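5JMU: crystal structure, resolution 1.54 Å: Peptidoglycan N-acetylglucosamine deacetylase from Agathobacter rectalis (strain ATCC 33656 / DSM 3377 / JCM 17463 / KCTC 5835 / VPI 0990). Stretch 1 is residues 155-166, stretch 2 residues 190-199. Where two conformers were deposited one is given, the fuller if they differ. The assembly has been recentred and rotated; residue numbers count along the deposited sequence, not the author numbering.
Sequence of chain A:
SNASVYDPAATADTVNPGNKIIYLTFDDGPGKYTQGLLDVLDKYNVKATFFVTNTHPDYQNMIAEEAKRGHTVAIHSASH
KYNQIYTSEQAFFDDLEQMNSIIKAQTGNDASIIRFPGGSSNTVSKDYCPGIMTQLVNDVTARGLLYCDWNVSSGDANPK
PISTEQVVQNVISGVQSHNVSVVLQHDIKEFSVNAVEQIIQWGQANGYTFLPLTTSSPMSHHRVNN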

ATOM      1  N   GLY A 155      -0.665  13.517   1.496  1.00 15.40           N
ATOM      2  CA  GLY A 155      -1.091  14.358   2.588  1.00 18.45           C
ATOM      3  C   GLY A 155      -2.393  13.916   3.225  1.00 21.74           C
ATOM      4  O   GLY A 155      -2.921  14.654   4.051  1.00 21.50           O
ATOM      5  N   ASP A 156      -2.915  12.733   2.871  1.00 16.29           N
ATOM      6  CA  ASP A 156      -4.249  12.350   3.332  1.00 16.07           C
ATOM      7  C   ASP A 156      -4.230  11.624   4.680  1.00 23.39           C
ATOM      8  O   ASP A 156      -5.263  11.194   5.144  1.00 23.63           O
ATOM      9  CB  ASP A 156      -4.996  11.514   2.269  1.00 16.14           C
ATOM     10  CG  ASP A 156      -4.528  10.052   2.169  1.00 17.54           C
ATOM     11  OD1 ASP A 156      -3.588   9.642   2.874  1.00 19.28           O
ATOM     12  OD2 ASP A 156      -5.127   9.327   1.347  1.00 14.74           O
ATOM     13  N   ALA A 157      -3.063  11.540   5.307  1.00 22.85           N
ATOM     14  CA  ALA A 157      -2.957  10.876   6.602  1.00 31.50           C
ATOM     15  C   ALA A 157      -3.046  11.867   7.762  1.00 37.82           C
ATOM     16  O   ALA A 157      -3.105  11.458   8.913  1.00 41.48           O
ATOM     17  CB  ALA A 157      -1.655  10.084   6.675  1.00 33.09           C
ATOM     18  N   ASN A 158      -3.076  13.162   7.460  1.00 37.78           N
ATOM     19  CA  ASN A 158      -3.098  14.189   8.516  1.00 45.47           C
ATOM     20  C   ASN A 158      -4.366  14.100   9.371  1.00 51.15           C
ATOM     21  O   ASN A 158      -5.476  13.923   8.851  1.00 52.00           O
ATOM     22  CB  ASN A 158      -2.963  15.594   7.912  1.00 47.82           C
ATOM     23  N   PRO A 159      -4.196  14.225  10.695  1.00 51.83           N
ATOM     24  CA  PRO A 159      -5.303  14.133  11.661  1.00 53.26           C
ATOM     25  C   PRO A 159      -6.439  15.130  11.355  1.00 53.06           C
ATOM     26  O   PRO A 159      -7.599  14.848  11.640  1.00 56.54           O
ATOM     27  CB  PRO A 159      -4.627  14.444  13.006  1.00 54.50           C
ATOM     28  CG  PRO A 159      -3.275  15.027  12.663  1.00 51.86           C
ATOM     29  CD  PRO A 159      -2.893  14.481  11.338  1.00 46.24           C
ATOM     30  N   LYS A 160      -6.099  16.282  10.792  1.00 47.05           N
ATOM     31  CA  LYS A 160      -7.086  17.171  10.195  1.00 44.22           C
ATOM     32  C   LYS A 160      -7.060  16.927   8.696  1.00 46.67           C
ATOM     33  O   LYS A 160      -6.008  17.092   8.075  1.00 50.69           O
ATOM     34  CB  LYS A 160      -6.772  18.633  10.489  1.00 44.09           C
ATOM     35  N   PRO A 161      -8.197  16.509   8.107  1.00 39.40           N
ATOM     36  CA  PRO A 161      -8.219  16.204   6.669  1.00 31.55           C
ATOM     37  C   PRO A 161      -7.939  17.431   5.816  1.00 27.50           C
ATOM     38  O   PRO A 161      -8.256  18.539   6.226  1.00 32.45           O
ATOM     39  CB  PRO A 161      -9.651  15.717   6.426  1.00 33.41           C
ATOM     40  CG  PRO A 161     -10.169  15.362   7.806  1.00 36.86           C
ATOM     41  CD  PRO A 161      -9.526  16.341   8.716  1.00 36.77           C
ATOM     42  N   ILE A 162      -7.351  17.220   4.637  1.00 23.15           N
ATOM     43  CA  ILE A 162      -7.181  18.306   3.677  1.00 21.12           C
ATOM     44  C   ILE A 162      -8.268  18.131   2.627  1.00 19.25           C
ATOM     45  O   ILE A 162      -9.044  17.160   2.673  1.00 20.30           O
ATOM     46  CB  ILE A 162      -5.769  18.293   3.049  1.00 21.86           C
ATOM     47  CG1 ILE A 162      -5.477  16.932   2.407  1.00 21.98           C
ATOM     48  CG2 ILE A 162      -4.746  18.589   4.130  1.00 20.50           C
ATOM     49  CD1 ILE A 162      -4.147  16.867   1.649  1.00 17.67           C
ATOM     50  N   SER A 163      -8.351  19.051   1.684  1.00 19.68           N
ATOM     51  CA  SER A 163      -9.392  18.948   0.688  1.00 20.43           C
ATOM     52  C   SER A 163      -9.015  17.967  -0.419  1.00 19.01           C
ATOM     53  O   SER A 163      -7.841  17.592  -0.603  1.00 17.53           O
ATOM     54  CB  SER A 163      -9.670  20.308   0.078  1.00 21.85           C
ATOM     55  OG  SER A 163      -8.598  20.681  -0.766  1.00 20.44           O
ATOM     56  N   THR A 164     -10.046  17.540  -1.139  1.00 17.76           N
ATOM     57  CA  THR A 164      -9.813  16.711  -2.296  1.00 15.65           C
ATOM     58  C   THR A 164      -8.854  17.388  -3.259  1.00 15.36           C
ATOM     59  O   THR A 164      -7.914  16.739  -3.778  1.00 15.33           O
ATOM     60  CB  THR A 164     -11.130  16.383  -2.995  1.00 17.24           C
ATOM     61  OG1 THR A 164     -11.877  15.500  -2.157  1.00 18.20           O
ATOM     62  CG2 THR A 164     -10.873  15.648  -4.348  1.00 18.25           C
ATOM     63  N   GLU A 165      -9.074  18.682  -3.508  1.00 17.17           N
ATOM     64  CA  GLU A 165      -8.200  19.409  -4.414  1.00 16.78           C
ATOM     65  C   GLU A 165      -6.767  19.437  -3.909  1.00 16.98           C
ATOM     66  O   GLU A 165      -5.822  19.360  -4.714  1.00 17.51           O
ATOM     67  CB  GLU A 165      -8.721  20.829  -4.625  1.00 19.72           C
ATOM     68  CG  GLU A 165      -7.957  21.601  -5.704  1.00 26.88           C
ATOM     69  CD  GLU A 165      -7.787  20.803  -7.025  1.00 50.57           C
ATOM     70  OE1 GLU A 165      -8.806  20.316  -7.595  1.00 43.74           O
ATOM     71  OE2 GLU A 165      -6.621  20.653  -7.483  1.00 50.23           O
ATOM     72  N   GLN A 166      -6.570  19.529  -2.589  1.00 16.50           N
ATOM     73  CA  GLN A 166      -5.214  19.528  -2.074  0.62 16.88           C
ATOM     74  C   GLN A 166      -4.542  18.156  -2.273  1.00 16.76           C
ATOM     75  O   GLN A 166      -3.324  18.089  -2.557  1.00 15.84           O
ATOM     76  CB  GLN A 166      -5.236  19.949  -0.606  0.62 16.45           C
ATOM     77  CG  GLN A 166      -5.630  21.419  -0.381  0.62 23.94           C
ATOM     78  CD  GLN A 166      -5.736  21.812   1.106  0.62 27.63           C
ATOM     79  OE1 GLN A 166      -6.613  21.337   1.832  0.62 24.64           O
ATOM     80  NE2 GLN A 166      -4.829  22.678   1.555  0.62 34.06           N
ATOM     81  N   GLU A 190     -12.796   9.290   2.234  1.00 15.87           N
ATOM     82  CA  GLU A 190     -13.614   9.692   1.122  1.00 17.03           C
ATOM     83  C   GLU A 190     -12.965  10.836   0.292  1.00 19.87           C
ATOM     84  O   GLU A 190     -12.916  10.776  -0.941  1.00 16.65           O
ATOM     85  CB  GLU A 190     -14.979  10.123   1.632  1.00 22.90           C
ATOM     86  CG  GLU A 190     -15.942  10.256   0.512  1.00 25.54           C
ATOM     87  CD  GLU A 190     -17.321  10.684   1.006  1.00 31.47           C
ATOM     88  OE1 GLU A 190     -17.457  11.111   2.180  1.00 36.35           O
ATOM     89  OE2 GLU A 190     -18.257  10.588   0.212  1.00 33.37           O
ATOM     90  N   PHE A 191     -12.439  11.862   0.965  1.00 15.96           N
ATOM     91  CA  PHE A 191     -11.906  13.016   0.229  1.00 19.95           C
ATOM     92  C   PHE A 191     -10.703  12.623  -0.635  1.00 16.53           C
ATOM     93  O   PHE A 191     -10.416  13.244  -1.669  1.00 18.75           O
ATOM     94  CB  PHE A 191     -11.519  14.167   1.189  1.00 17.97           C
ATOM     95  CG  PHE A 191     -10.307  13.864   2.055  1.00 19.03           C
ATOM     96  CD1 PHE A 191     -10.452  13.239   3.280  1.00 15.32           C
ATOM     97  CD2 PHE A 191      -9.022  14.217   1.637  1.00 18.51           C
ATOM     98  CE1 PHE A 191      -9.346  12.989   4.099  1.00 15.27           C
ATOM     99  CE2 PHE A 191      -7.907  13.948   2.427  1.00 15.76           C
ATOM    100  CZ  PHE A 191      -8.051  13.299   3.655  1.00 14.79           C
ATOM    101  N   SER A 192     -10.005  11.572  -0.224  1.00 13.48           N
ATOM    102  CA  SER A 192      -8.801  11.172  -0.921  1.00 12.33           C
ATOM    103  C   SER A 192      -9.201  10.262  -2.089  1.00 13.74           C
ATOM    104  O   SER A 192      -8.649  10.347  -3.197  1.00 13.47           O
ATOM    105  CB  SER A 192      -7.824  10.459   0.055  1.00 11.98           C
ATOM    106  OG  SER A 192      -6.594  10.133  -0.623  1.00 14.65           O
ATOM    107  N   VAL A 193     -10.141   9.348  -1.842  1.00 16.54           N
ATOM    108  CA  VAL A 193     -10.675   8.539  -2.934  1.00 16.19           C
ATOM    109  C   VAL A 193     -11.181   9.439  -4.056  1.00 16.72           C
ATOM    110  O   VAL A 193     -10.987   9.156  -5.251  1.00 15.31           O
ATOM    111  CB  VAL A 193     -11.814   7.607  -2.436  1.00 15.12           C
ATOM    112  CG1 VAL A 193     -12.626   7.014  -3.606  1.00 17.74           C
ATOM    113  CG2 VAL A 193     -11.205   6.498  -1.529  1.00 14.40           C
ATOM    114  N   ASN A 194     -11.806  10.540  -3.668  1.00 14.80           N
ATOM    115  CA  ASN A 194     -12.446  11.405  -4.661  1.00 15.16           C
ATOM    116  C   ASN A 194     -11.420  12.182  -5.503  1.00 16.22           C
ATOM    117  O   ASN A 194     -11.779  12.824  -6.496  1.00 18.41           O
ATOM    118  CB  ASN A 194     -13.413  12.389  -3.980  1.00 16.23           C
ATOM    119  CG  ASN A 194     -14.700  11.724  -3.535  1.00 19.20           C
ATOM    120  OD1 ASN A 194     -14.991  10.586  -3.925  1.00 24.45           O
ATOM    121  ND2 ASN A 194     -15.498  12.451  -2.746  1.00 20.34           N
ATOM    122  N   ALA A 195     -10.155  12.121  -5.095  1.00 14.90           N
ATOM    123  CA  ALA A 195      -9.075  12.758  -5.835  1.00 17.43           C
ATOM    124  C   ALA A 195      -8.537  11.884  -6.973  1.00 14.49           C
ATOM    125  O   ALA A 195      -7.840  12.352  -7.858  1.00 13.71           O
ATOM    126  CB  ALA A 195      -7.927  13.094  -4.875  1.00 13.67           C
ATOM    127  N   VAL A 196      -8.835  10.594  -6.928  1.00 13.85           N
ATOM    128  CA  VAL A 196      -8.114   9.653  -7.790  1.00 14.67           C
ATOM    129  C   VAL A 196      -8.421   9.909  -9.278  1.00 14.60           C
ATOM    130  O   VAL A 196      -7.506   9.864 -10.128  1.00 14.01           O
ATOM    131  CB  VAL A 196      -8.464   8.204  -7.413  1.00 13.16           C
ATOM    132  CG1 VAL A 196      -7.933   7.207  -8.471  1.00 12.51           C
ATOM    133  CG2 VAL A 196      -7.879   7.887  -6.018  1.00 13.13           C
ATOM    134  N   GLU A 197      -9.674  10.248  -9.585  1.00 13.80           N
ATOM    135  CA  GLU A 197     -10.008  10.520 -10.979  1.00 13.86           C
ATOM    136  C   GLU A 197      -9.154  11.633 -11.632  1.00 16.27           C
ATOM    137  O   GLU A 197      -8.593  11.464 -12.740  1.00 14.80           O
ATOM    138  CB  GLU A 197     -11.514  10.844 -11.118  1.00 15.73           C
ATOM    139  CG  GLU A 197     -11.902  11.162 -12.559  1.00 17.16           C
ATOM    140  CD  GLU A 197     -13.410  11.103 -12.805  1.00 24.38           C
ATOM    141  OE1 GLU A 197     -14.195  11.509 -11.920  1.00 30.22           O
ATOM    142  OE2 GLU A 197     -13.803  10.655 -13.896  1.00 23.16           O
ATOM    143  N   GLN A 198      -9.036  12.777 -10.960  1.00 16.28           N
ATOM    144  CA  GLN A 198      -8.220  13.865 -11.488  1.00 14.82           C
ATOM    145  C   GLN A 198      -6.743  13.498 -11.535  1.00 13.10           C
ATOM    146  O   GLN A 198      -6.052  13.911 -12.470  1.00 16.27           O
ATOM    147  CB  GLN A 198      -8.401  15.104 -10.655  1.00 15.44           C
ATOM    148  CG  GLN A 198      -9.682  15.837 -10.934  1.00 20.52           C
ATOM    149  CD  GLN A 198      -9.899  16.866  -9.835  1.00 23.35           C
ATOM    150  OE1 GLN A 198      -9.430  18.006  -9.929  1.00 31.08           O
ATOM    151  NE2 GLN A 198     -10.567  16.462  -8.766  1.00 21.54           N
ATOM    152  N   ILE A 199      -6.267  12.716 -10.549  1.00 13.78           N
ATOM    153  CA  ILE A 199      -4.880  12.269 -10.559  1.00 13.76           C
ATOM    154  C   ILE A 199      -4.609  11.407 -11.805  1.00 12.52           C
ATOM    155  O   ILE A 199      -3.599  11.603 -12.496  1.00 13.73           O
ATOM    156  CB  ILE A 199      -4.555  11.486  -9.252  1.00 11.60           C
ATOM    157  CG1 ILE A 199      -4.480  12.472  -8.068  1.00 12.36           C
ATOM    158  CG2 ILE A 199      -3.232  10.716  -9.360  1.00 12.44           C
ATOM    159  CD1 ILE A 199      -4.613  11.751  -6.663  1.00 13.34           C
TER
HETATM  160  O   HOH W   1     -14.523  15.277  -2.255  1.00 28.83           O

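The contact is a small one between a loop that leads into a helix and a helical segment more than two dozen residues further along the chain, with the Phe191 ring lodged against the loop and two hydrogen bonds from side-chain hydroxyls joining the stretches. It buries 462 Å², both sides summed, and the largest shares belong to Phe191 and Thr164. These two residues also mark the nearest approach of the backbones, with Thr164 CA 4.9 Å from Phe191 CA.

In the first stretch, a type I turn from Gly155 to Asn158 precedes an extended run through Pro161 and Ile162, and a helix begins at Thr164. Ser163 caps that helix: its OG accepts from Gln166 N at 3.0 Å, while Ser163 N donates to Gln166 OE1 at 2.9 Å with a nearly straight angle of 172°. This reciprocal pairing ties the start of the helix together, and the CA-to-CB bond of Ser163 points away from the other stretch. In the second stretch, helical residues 190-193 lead into a type I turn from Val193 to Val196, supported by Val196 N donating to Val193 O at 3.1 Å, before the chain continues as helix.

Phe191 directs its CA-to-CB bond toward the loop, and with chi1 at 69° (p) its ring reaches several loop residues. Apolar contacts are made by Pro161 CB, 3.6 Å from Phe191 CE1, and by Ile162 CG1, 3.8 Å from Phe191 CE2. Asp156 CB lies 3.8 Å from the same Phe191 CE2, so the aliphatic part of an acidic side chain also packs on the ring. The surroundings are not purely greasy: Ile162 O sits over one face, 3.1 Å from Phe191 CD2. Nearby, Ile162 N is buried by the contact without a polar partner in the model.

The backbone of Phe191 is engaged as well. Thr164 OG1 donates to Phe191 O at 2.7 Å, a short bond available because the m rotamer (chi1 -70°) places the hydroxyl beside that carbonyl. Thr164 CA lies 3.6 Å from the same Phe191 O in a CA-H...O contact, with an angle of 131° at the hydrogen. The hydroxyl also accepts from a water 2.7 Å from Thr164 OG1; that water in turn accepts from Asn194 ND2 at 3.0 Å, extending the link to the next turn. The methyl of Thr164 also packs against the second stretch, with Thr164 CG2 3.9 Å from Ala195 CB.

The second direct hydrogen bond runs from Ser192 OG to Asp156 OD2 at 2.6 Å. Asp156 points its CA-to-CB bond toward the second stretch, and both partners are buried, so the bond satisfies polar groups withdrawn from solvent. Each also has hydrogen bonds elsewhere in the structure. At the periphery, Glu165 starts away from the second stretch, yet its side-chain end turns back and comes near Gln198.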